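Local coordinates for protein Nadp(h)-dependent ketose reductase (Bemisia argentifolii, PDB 1E3J) that probably reduces fructose to sorbitol with NADPH, as a zinc-containing ketose reductase of the alcohol dehydrogenase family, at residues D29-Q34 with D134-L139; V90-P95 with N299-A304; R97-C102 with L109-T114. All blocks are in the same frame, centred on the assembly; numbering follows the deposited sequence.

Interaction 1 (D29-Q34 with D134-L139); sequences DEVLLQ and DFCHKL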
loop_
_atom_site.group_PDB
_atom_site.type_symbol
_atom_site.label_atom_id
_atom_site.label_comp_id
_atom_site.label_asym_id
_atom_site.label_seq_id
_atom_site.Cartn_x
_atom_site.Cartn_y
_atom_site.Cartn_z
ATOM N N ASP A 29 -10.506 28.647 -17.621
ATOM C CA ASP A 29 -9.990 27.968 -16.435
ATOM C C ASP A 29 -8.647 28.476 -15.875
ATOM O O ASP A 29 -8.048 27.811 -15.010
ATOM C CB ASP A 29 -9.829 26.485 -16.767
ATOM C CG ASP A 29 -8.687 26.224 -17.768
ATOM O OD1 ASP A 29 -8.733 26.779 -18.899
ATOM O OD2 ASP A 29 -7.741 25.463 -17.419
ATOM N N GLU A 30 -8.181 29.637 -16.347
ATOM C CA GLU A 30 -6.886 30.178 -15.930
ATOM C C GLU A 30 -6.988 31.465 -15.155
ATOM O O GLU A 30 -8.067 32.034 -15.020
ATOM C CB GLU A 30 -6.023 30.444 -17.166
ATOM C CG GLU A 30 -5.711 29.240 -18.005
ATOM C CD GLU A 30 -4.888 29.581 -19.253
ATOM O OE1 GLU A 30 -5.042 30.698 -19.795
ATOM O OE2 GLU A 30 -4.086 28.729 -19.701
ATOM N N VAL A 31 -5.855 31.932 -14.641
ATOM C CA VAL A 31 -5.835 33.201 -13.941
ATOM C C VAL A 31 -4.607 33.935 -14.427
ATOM O O VAL A 31 -3.639 33.308 -14.870
ATOM C CB VAL A 31 -5.727 33.061 -12.430
ATOM C CG1 VAL A 31 -7.032 32.499 -11.858
ATOM C CG2 VAL A 31 -4.538 32.176 -12.082
ATOM N N LEU A 32 -4.671 35.263 -14.358
ATOM C CA LEU A 32 -3.581 36.118 -14.772
ATOM C C LEU A 32 -2.824 36.475 -13.531
ATOM O O LEU A 32 -3.401 36.956 -12.550
ATOM C CB LEU A 32 -4.085 37.415 -15.434
ATOM C CG LEU A 32 -2.931 38.389 -15.800
ATOM C CD1 LEU A 32 -1.971 37.699 -16.753
ATOM C CD2 LEU A 32 -3.477 39.679 -16.462
ATOM N N LEU A 33 -1.523 36.257 -13.570
ATOM C CA LEU A 33 -0.700 36.576 -12.414
ATOM C C LEU A 33 0.308 37.687 -12.632
ATOM O O LEU A 33 0.976 37.752 -13.683
ATOM C CB LEU A 33 0.096 35.350 -12.006
ATOM C CG LEU A 33 -0.717 34.111 -11.627
ATOM C CD1 LEU A 33 0.237 32.921 -11.442
ATOM C CD2 LEU A 33 -1.499 34.402 -10.347
ATOM N N GLN A 34 0.443 38.530 -11.616
ATOM C CA GLN A 34 1.453 39.577 -11.620
ATOM C C GLN A 34 2.532 38.870 -10.811
ATOM O O GLN A 34 2.402 38.723 -9.598
ATOM C CB GLN A 34 0.959 40.835 -10.886
ATOM C CG GLN A 34 2.040 41.896 -10.731
ATOM C CD GLN A 34 1.475 43.299 -10.534
ATOM O OE1 GLN A 34 0.552 43.520 -9.728
ATOM N NE2 GLN A 34 2.032 44.258 -11.263
ATOM N N ASP A 134 -6.323 25.650 -11.136
ATOM C CA ASP A 134 -6.232 24.580 -10.164
ATOM C C ASP A 134 -4.772 24.271 -9.787
ATOM O O ASP A 134 -4.518 23.438 -8.905
ATOM C CB ASP A 134 -6.937 23.318 -10.695
ATOM C CG ASP A 134 -6.337 22.818 -11.971
ATOM O OD1 ASP A 134 -6.077 23.641 -12.874
ATOM O OD2 ASP A 134 -6.136 21.600 -12.085
ATOM N N PHE A 135 -3.812 24.908 -10.462
ATOM C CA PHE A 135 -2.417 24.661 -10.117
ATOM C C PHE A 135 -1.791 25.895 -9.514
ATOM O O PHE A 135 -0.589 26.084 -9.577
ATOM C CB PHE A 135 -1.606 24.169 -11.322
ATOM C CG PHE A 135 -1.828 22.708 -11.642
ATOM C CD1 PHE A 135 -3.018 22.279 -12.263
ATOM C CD2 PHE A 135 -0.880 21.753 -11.283
ATOM C CE1 PHE A 135 -3.265 20.914 -12.514
ATOM C CE2 PHE A 135 -1.102 20.372 -11.526
ATOM C CZ PHE A 135 -2.300 19.949 -12.145
ATOM N N CYS A 136 -2.620 26.746 -8.931
ATOM C CA CYS A 136 -2.138 27.936 -8.260
ATOM C C CYS A 136 -2.683 27.749 -6.859
ATOM O O CYS A 136 -3.887 27.760 -6.669
ATOM C CB CYS A 136 -2.728 29.203 -8.877
ATOM S SG CYS A 136 -2.071 29.652 -10.506
ATOM N N HIS A 137 -1.799 27.611 -5.876
ATOM C CA HIS A 137 -2.195 27.381 -4.502
ATOM C C HIS A 137 -2.225 28.672 -3.667
ATOM O O HIS A 137 -1.201 29.328 -3.422
ATOM C CB HIS A 137 -1.231 26.349 -3.917
ATOM C CG HIS A 137 -1.080 25.128 -4.774
ATOM N ND1 HIS A 137 -1.819 23.977 -4.572
ATOM C CD2 HIS A 137 -0.342 24.905 -5.889
ATOM C CE1 HIS A 137 -1.544 23.102 -5.527
ATOM N NE2 HIS A 137 -0.648 23.640 -6.338
ATOM N N LYS A 138 -3.417 29.024 -3.217
ATOM C CA LYS A 138 -3.607 30.231 -2.455
ATOM C C LYS A 138 -2.758 30.190 -1.222
ATOM O O LYS A 138 -2.693 29.160 -0.559
ATOM C CB LYS A 138 -5.084 30.388 -2.071
ATOM C CG LYS A 138 -5.394 31.704 -1.326
ATOM C CD LYS A 138 -6.914 31.939 -1.267
ATOM C CE LYS A 138 -7.318 32.946 -0.169
ATOM N NZ LYS A 138 -6.782 34.325 -0.372
ATOM N N LEU A 139 -2.127 31.308 -0.899
ATOM C CA LEU A 139 -1.269 31.387 0.290
ATOM C C LEU A 139 -2.009 32.069 1.432
ATOM O O LEU A 139 -2.822 32.945 1.190
ATOM C CB LEU A 139 -0.002 32.204 -0.014
ATOM C CG LEU A 139 0.904 31.755 -1.168
ATOM C CD1 LEU A 139 2.073 32.746 -1.348
ATOM C CD2 LEU A 139 1.460 30.338 -0.846
#
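Between two strands of the GroES-like domain, the thiol of C136 on strand 136-138 packs against V31 and L33 of strand 30-40. SG lies 3.9 Å from CG2 of V31 and 4.1 Å from CD1 of L33. These residues are two apart on their strand, so both side chains leave it on the face turned to C136. Their two methyls, V31 CG2 and L33 CD1, stand 4.9 Å apart, and the sulfur sits in front of the gap so that one atom serves both. It gets there because C136 SG points anti to its own carbonyl carbon (chi1 -73°), out toward the strand opposite. L33 adds reach through an extended branch, with CD1 anti to CA (chi2 172°).

The strands are not hydrogen-bonded neighbours: 30-40 pairs with 67-75, 128-132 and 344-348, whereas 136-138 pairs with 87-90. This is therefore packing between non-adjacent strands of one mixed beta sheet, with 8.6 Å between the CA atoms of V31 and C136. V31, L33 and C136 are all buried, with V88, V75 and H131 among their neighbours.

Near the start of both segments, OD2 of D29 and OD1 of D134 lie 5.2 Å apart without touching. R97 forms a salt bridge with D134, and R98 of the second subunit makes a long, weak ion pair with D29; both probably ease the like charges.

Interaction 2 (V90-P95 with N299-A304); sequences VEPGVP and NDYPIA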
loop_
_atom_site.group_PDB
_atom_site.type_symbol
_atom_site.label_atom_id
_atom_site.label_comp_id
_atom_site.label_asym_id
_atom_site.label_seq_id
_atom_site.Cartn_x
_atom_site.Cartn_y
_atom_site.Cartn_z
ATOM N N VAL A 90 2.884 28.899 -7.725
ATOM C CA VAL A 90 2.575 28.316 -9.008
ATOM C C VAL A 90 3.161 26.922 -9.141
ATOM O O VAL A 90 4.373 26.749 -9.101
ATOM C CB VAL A 90 3.144 29.208 -10.155
ATOM C CG1 VAL A 90 2.933 28.550 -11.471
ATOM C CG2 VAL A 90 2.421 30.577 -10.177
ATOM N N GLU A 91 2.307 25.914 -9.286
ATOM C CA GLU A 91 2.836 24.560 -9.455
ATOM C C GLU A 91 2.991 24.563 -10.949
ATOM O O GLU A 91 2.005 24.611 -11.695
ATOM C CB GLU A 91 1.862 23.475 -9.001
ATOM C CG GLU A 91 2.446 22.093 -9.251
ATOM C CD GLU A 91 1.553 20.980 -8.736
ATOM O OE1 GLU A 91 0.650 21.260 -7.925
ATOM O OE2 GLU A 91 1.760 19.834 -9.152
ATOM N N PRO A 92 4.236 24.509 -11.407
ATOM C CA PRO A 92 4.569 24.544 -12.842
ATOM C C PRO A 92 4.181 23.451 -13.821
ATOM O O PRO A 92 4.203 23.695 -15.025
ATOM C CB PRO A 92 6.100 24.786 -12.838
ATOM C CG PRO A 92 6.539 24.107 -11.549
ATOM C CD PRO A 92 5.446 24.447 -10.556
ATOM N N GLY A 93 3.867 22.250 -13.356
ATOM C CA GLY A 93 3.540 21.224 -14.334
ATOM C C GLY A 93 2.041 21.032 -14.441
ATOM O O GLY A 93 1.391 20.690 -13.456
ATOM N N VAL A 94 1.485 21.292 -15.619
ATOM C CA VAL A 94 0.050 21.127 -15.829
ATOM C C VAL A 94 -0.104 19.961 -16.781
ATOM O O VAL A 94 0.343 20.017 -17.915
ATOM C CB VAL A 94 -0.580 22.393 -16.412
ATOM C CG1 VAL A 94 -2.072 22.189 -16.606
ATOM C CG2 VAL A 94 -0.326 23.573 -15.451
ATOM N N PRO A 95 -0.711 18.863 -16.305
ATOM C CA PRO A 95 -0.950 17.625 -17.040
ATOM C C PRO A 95 -2.143 17.673 -18.015
ATOM O O PRO A 95 -2.887 18.642 -18.008
ATOM C CB PRO A 95 -1.160 16.622 -15.918
ATOM C CG PRO A 95 -1.997 17.402 -14.973
ATOM C CD PRO A 95 -1.270 18.776 -14.948
ATOM N N ASN A 299 0.694 16.207 -6.207
ATOM C CA ASN A 299 -0.148 16.460 -5.056
ATOM C C ASN A 299 0.687 16.710 -3.812
ATOM O O ASN A 299 0.230 16.444 -2.687
ATOM C CB ASN A 299 -1.119 15.267 -4.843
ATOM C CG ASN A 299 -1.977 15.000 -6.096
ATOM O OD1 ASN A 299 -2.662 15.899 -6.593
ATOM N ND2 ASN A 299 -1.918 13.778 -6.617
ATOM N N ASP A 300 1.912 17.226 -3.997
ATOM C CA ASP A 300 2.784 17.531 -2.857
ATOM C C ASP A 300 2.722 18.997 -2.401
ATOM O O ASP A 300 2.874 19.334 -1.196
ATOM C CB ASP A 300 4.188 17.111 -3.219
ATOM C CG ASP A 300 4.268 15.641 -3.455
ATOM O OD1 ASP A 300 3.862 14.923 -2.517
ATOM O OD2 ASP A 300 4.695 15.193 -4.541
ATOM N N TYR A 301 2.468 19.882 -3.347
ATOM C CA TYR A 301 2.344 21.286 -3.000
ATOM C C TYR A 301 1.542 21.618 -1.747
ATOM O O TYR A 301 2.011 22.367 -0.908
ATOM C CB TYR A 301 1.744 22.067 -4.153
ATOM C CG TYR A 301 2.790 22.797 -4.925
ATOM C CD1 TYR A 301 3.607 22.116 -5.818
ATOM C CD2 TYR A 301 2.968 24.183 -4.764
ATOM C CE1 TYR A 301 4.580 22.784 -6.555
ATOM C CE2 TYR A 301 3.955 24.866 -5.500
ATOM C CZ TYR A 301 4.747 24.170 -6.389
ATOM O OH TYR A 301 5.693 24.839 -7.162
ATOM N N PRO A 302 0.322 21.062 -1.592
ATOM C CA PRO A 302 -0.443 21.414 -0.379
ATOM C C PRO A 302 0.248 21.038 0.918
ATOM O O PRO A 302 0.072 21.714 1.952
ATOM C CB PRO A 302 -1.800 20.666 -0.564
ATOM C CG PRO A 302 -1.905 20.518 -2.093
ATOM C CD PRO A 302 -0.439 20.136 -2.453
ATOM N N ILE A 303 1.012 19.951 0.884
ATOM C CA ILE A 303 1.729 19.527 2.075
ATOM C C ILE A 303 2.893 20.513 2.294
ATOM O O ILE A 303 3.163 20.940 3.410
ATOM C CB ILE A 303 2.349 18.112 1.890
ATOM C CG1 ILE A 303 1.272 17.084 1.474
ATOM C CG2 ILE A 303 3.085 17.721 3.151
ATOM C CD1 ILE A 303 0.257 16.712 2.542
ATOM N N ALA A 304 3.589 20.876 1.223
ATOM C CA ALA A 304 4.722 21.790 1.392
ATOM C C ALA A 304 4.211 23.077 2.005
ATOM O O ALA A 304 4.802 23.596 2.945
ATOM C CB ALA A 304 5.394 22.073 0.057
#
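One face of the Y301 ring carries the side chain of E91, whose CB sits 3.7 Å above the plane, displaced toward the rim on the CE1 side. From CB to the ring centroid is 3.9 Å, only 16° off the normal, which makes a CH-pi contact. The H137 ring stacks on the same side, shifted toward the CG end, while Y297 meets Y301 edge-to-face. The contact joins the segment leaving strand 87-90 of the GroES-like domain to the start of helix 301-309, which comes after the last strand of the parallel, Rossmann-type sheet.

E91 passes obliquely over the face, above the CD1-CE1 side. CG stands anti to the backbone N (chi1 178°) and the chain stays extended, carrying CG to 3.5 Å from Y301 CE1 and laying the carboxylate almost parallel to the ring, 2° between planes. Hydrogen bonds between H137 NE2 and E91 OE1 and between Y107 OH and E91 OE2 give both oxygens of this buried residue a polar partner, which should limit its rotation.

Nearby is the zinc site that contains C41, H66 and E67: P92 packs close to H66, and Y301 touches E152, a recorded ligand of that zinc, though not bound to it in this chain. At the phenol end, Y301 OH is 3.0 Å from V90 O and 3.4 Å from P92 CD.

Interaction 3 (R97-C102 with L109-T114); sequences RRCQFC and LCPDLT. With ZN (zinc ion), chain B.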
loop_
_atom_site.group_PDB
_atom_site.type_symbol
_atom_site.label_atom_id
_atom_site.label_comp_id
_atom_site.label_asym_id
_atom_site.label_seq_id
_atom_site.Cartn_x
_atom_site.Cartn_y
_atom_site.Cartn_z
ATOM N N ARG A 97 -4.732 15.692 -17.948
ATOM C CA ARG A 97 -5.931 15.372 -17.177
ATOM C C ARG A 97 -6.812 14.277 -17.825
ATOM O O ARG A 97 -7.929 14.081 -17.400
ATOM C CB ARG A 97 -6.801 16.626 -17.028
ATOM C CG ARG A 97 -6.142 17.851 -16.459
ATOM C CD ARG A 97 -7.180 18.949 -16.390
ATOM N NE ARG A 97 -6.832 19.967 -15.414
ATOM C CZ ARG A 97 -6.136 21.047 -15.700
ATOM N NH1 ARG A 97 -5.726 21.229 -16.958
ATOM N NH2 ARG A 97 -5.850 21.929 -14.738
ATOM N N ARG A 98 -6.323 13.581 -18.839
ATOM C CA ARG A 98 -7.144 12.580 -19.528
ATOM C C ARG A 98 -6.404 11.297 -19.867
ATOM O O ARG A 98 -6.980 10.394 -20.463
ATOM C CB ARG A 98 -7.689 13.166 -20.843
ATOM C CG ARG A 98 -8.539 14.442 -20.664
ATOM C CD ARG A 98 -8.856 15.164 -22.001
ATOM N NE ARG A 98 -10.059 15.991 -21.862
ATOM C CZ ARG A 98 -10.154 17.080 -21.094
ATOM N NH1 ARG A 98 -9.114 17.511 -20.384
ATOM N NH2 ARG A 98 -11.309 17.730 -21.016
ATOM N N CYS A 99 -5.116 11.205 -19.567
ATOM C CA CYS A 99 -4.489 9.948 -19.890
ATOM C C CYS A 99 -4.612 9.004 -18.649
ATOM O O CYS A 99 -5.194 9.391 -17.611
ATOM C CB CYS A 99 -3.032 10.177 -20.286
ATOM S SG CYS A 99 -2.073 10.732 -18.921
ATOM N N GLN A 100 -4.113 7.782 -18.756
ATOM C CA GLN A 100 -4.180 6.853 -17.618
ATOM C C GLN A 100 -3.319 7.349 -16.455
ATOM O O GLN A 100 -3.664 7.101 -15.300
ATOM C CB GLN A 100 -3.713 5.436 -18.000
ATOM N N PHE A 101 -2.217 8.061 -16.732
ATOM C CA PHE A 101 -1.378 8.552 -15.622
ATOM C C PHE A 101 -2.110 9.606 -14.828
ATOM O O PHE A 101 -2.038 9.602 -13.596
ATOM C CB PHE A 101 -0.029 9.103 -16.125
ATOM C CG PHE A 101 0.863 8.046 -16.720
ATOM C CD1 PHE A 101 1.553 7.162 -15.900
ATOM C CD2 PHE A 101 1.017 7.939 -18.087
ATOM C CE1 PHE A 101 2.389 6.178 -16.443
ATOM C CE2 PHE A 101 1.842 6.964 -18.642
ATOM C CZ PHE A 101 2.532 6.085 -17.813
ATOM N N CYS A 102 -2.831 10.503 -15.514
ATOM C CA CYS A 102 -3.586 11.533 -14.778
ATOM C C CYS A 102 -4.799 10.908 -14.055
ATOM O O CYS A 102 -5.120 11.264 -12.934
ATOM C CB CYS A 102 -4.087 12.652 -15.719
ATOM S SG CYS A 102 -2.773 13.559 -16.729
ATOM N N LEU A 109 3.676 12.182 -14.254
ATOM C CA LEU A 109 4.212 11.311 -15.308
ATOM C C LEU A 109 3.400 11.449 -16.605
ATOM O O LEU A 109 3.630 10.727 -17.570
ATOM C CB LEU A 109 4.150 9.856 -14.843
ATOM C CG LEU A 109 4.882 9.561 -13.527
ATOM C CD1 LEU A 109 4.787 8.086 -13.207
ATOM C CD2 LEU A 109 6.356 9.961 -13.699
ATOM N N CYS A 110 2.443 12.353 -16.620
ATOM C CA CYS A 110 1.642 12.539 -17.814
ATOM C C CYS A 110 2.550 12.738 -19.035
ATOM O O CYS A 110 3.490 13.529 -18.992
ATOM C CB CYS A 110 0.750 13.776 -17.644
ATOM S SG CYS A 110 -0.125 14.184 -19.142
ATOM N N PRO A 111 2.295 12.026 -20.135
ATOM C CA PRO A 111 3.197 12.259 -21.273
ATOM C C PRO A 111 3.026 13.611 -21.973
ATOM O O PRO A 111 3.944 14.049 -22.666
ATOM C CB PRO A 111 2.902 11.086 -22.225
ATOM C CG PRO A 111 1.505 10.725 -21.889
ATOM C CD PRO A 111 1.473 10.833 -20.362
ATOM N N ASP A 112 1.860 14.250 -21.814
ATOM C CA ASP A 112 1.625 15.543 -22.447
ATOM C C ASP A 112 1.691 16.632 -21.389
ATOM O O ASP A 112 1.006 17.657 -21.476
ATOM C CB ASP A 112 0.265 15.598 -23.146
ATOM C CG ASP A 112 0.113 14.526 -24.224
ATOM O OD1 ASP A 112 1.115 14.175 -24.908
ATOM O OD2 ASP A 112 -1.021 14.037 -24.394
ATOM N N LEU A 113 2.501 16.392 -20.369
ATOM C CA LEU A 113 2.654 17.389 -19.319
ATOM C C LEU A 113 3.296 18.662 -19.927
ATOM O O LEU A 113 4.207 18.575 -20.764
ATOM C CB LEU A 113 3.590 16.854 -18.221
ATOM C CG LEU A 113 3.839 17.689 -16.964
ATOM C CD1 LEU A 113 2.732 17.517 -15.937
ATOM C CD2 LEU A 113 5.118 17.201 -16.352
ATOM N N THR A 114 2.816 19.832 -19.543
ATOM C CA THR A 114 3.478 21.044 -20.027
ATOM C C THR A 114 4.171 21.600 -18.780
ATOM O O THR A 114 3.514 22.028 -17.827
ATOM C CB THR A 114 2.505 22.107 -20.525
ATOM O OG1 THR A 114 1.734 22.571 -19.413
ATOM C CG2 THR A 114 1.584 21.543 -21.622
HETATM ZN ZN ZN B . -2.219 12.994 -18.714
#
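C99 and C102 on one segment and C110 on the other are drawn together by a shared zinc ion, the second metal site of the chain. The zinc ion lies 2.3 Å from C99 SG. C102 SG is 2.1 Å from the zinc ion; C110 SG is the third ligand, and C96 supplies the fourth. This is the four-cysteine lobe found in many zinc-containing alcohol dehydrogenases, where the metal is generally regarded as structural.

The tight part lies round the metal. C102 SG and C110 SG are 3.6 Å apart, brought together from opposite segments. C110 holds SG anti to the backbone N (chi1 173°), which swings the sulfur from the loop across to the metal. P95 touches both C102 and C110. C99 is also the N-cap of helix 100-103: its SG accepts from C102 N at 3.5 Å, with an angle of 159° at the hydrogen. A weaker bond from D112 N reaches C110 SG within the type I turn from C110 to L113.

Beside the metal, F101 and L109 form a second, partly covered apolar patch. The F101 ring crosses the L109 side chain at about a right angle; L109 O lies over one face, 3.8 Å above the plane and offset to the rim, and CD1 of F101 touches L109 CB. T263 of the fourth subunit packs against both residues. The solvent side is at P111 and D112, both exposed, although P111 still brings its CD to 3.7 Å from F101 CD2.

Four sulfurs fill a four-coordinate shell with no ligand position left for water or substrate, which is consistent with a structural rather than catalytic zinc, while the N-H groups directed at C99 and C110 would be expected to spread some of the thiolate charge.

Along the chain, interaction 3 is nested within the spans closed by both other contacts, while the segments of interactions 1 and 2 alternate. The centres of interactions 1 and 2 lie about 11 Å apart. Interaction 3 is centred about 14 Å from interaction 2 and about 20 Å from interaction 1. Segment 90-95 is the hub: it continues from strand 87-90, which pairs with strand 136-138 of interaction 1, and its strand 93-94 pairs with 114-115, where the zinc lobe of interaction 3 ends. Thus the buried sheet core, the junction with helix 301-309 near the first zinc and the second zinc lobe form one connected block, and all three contacts have residues within reach of the second subunit.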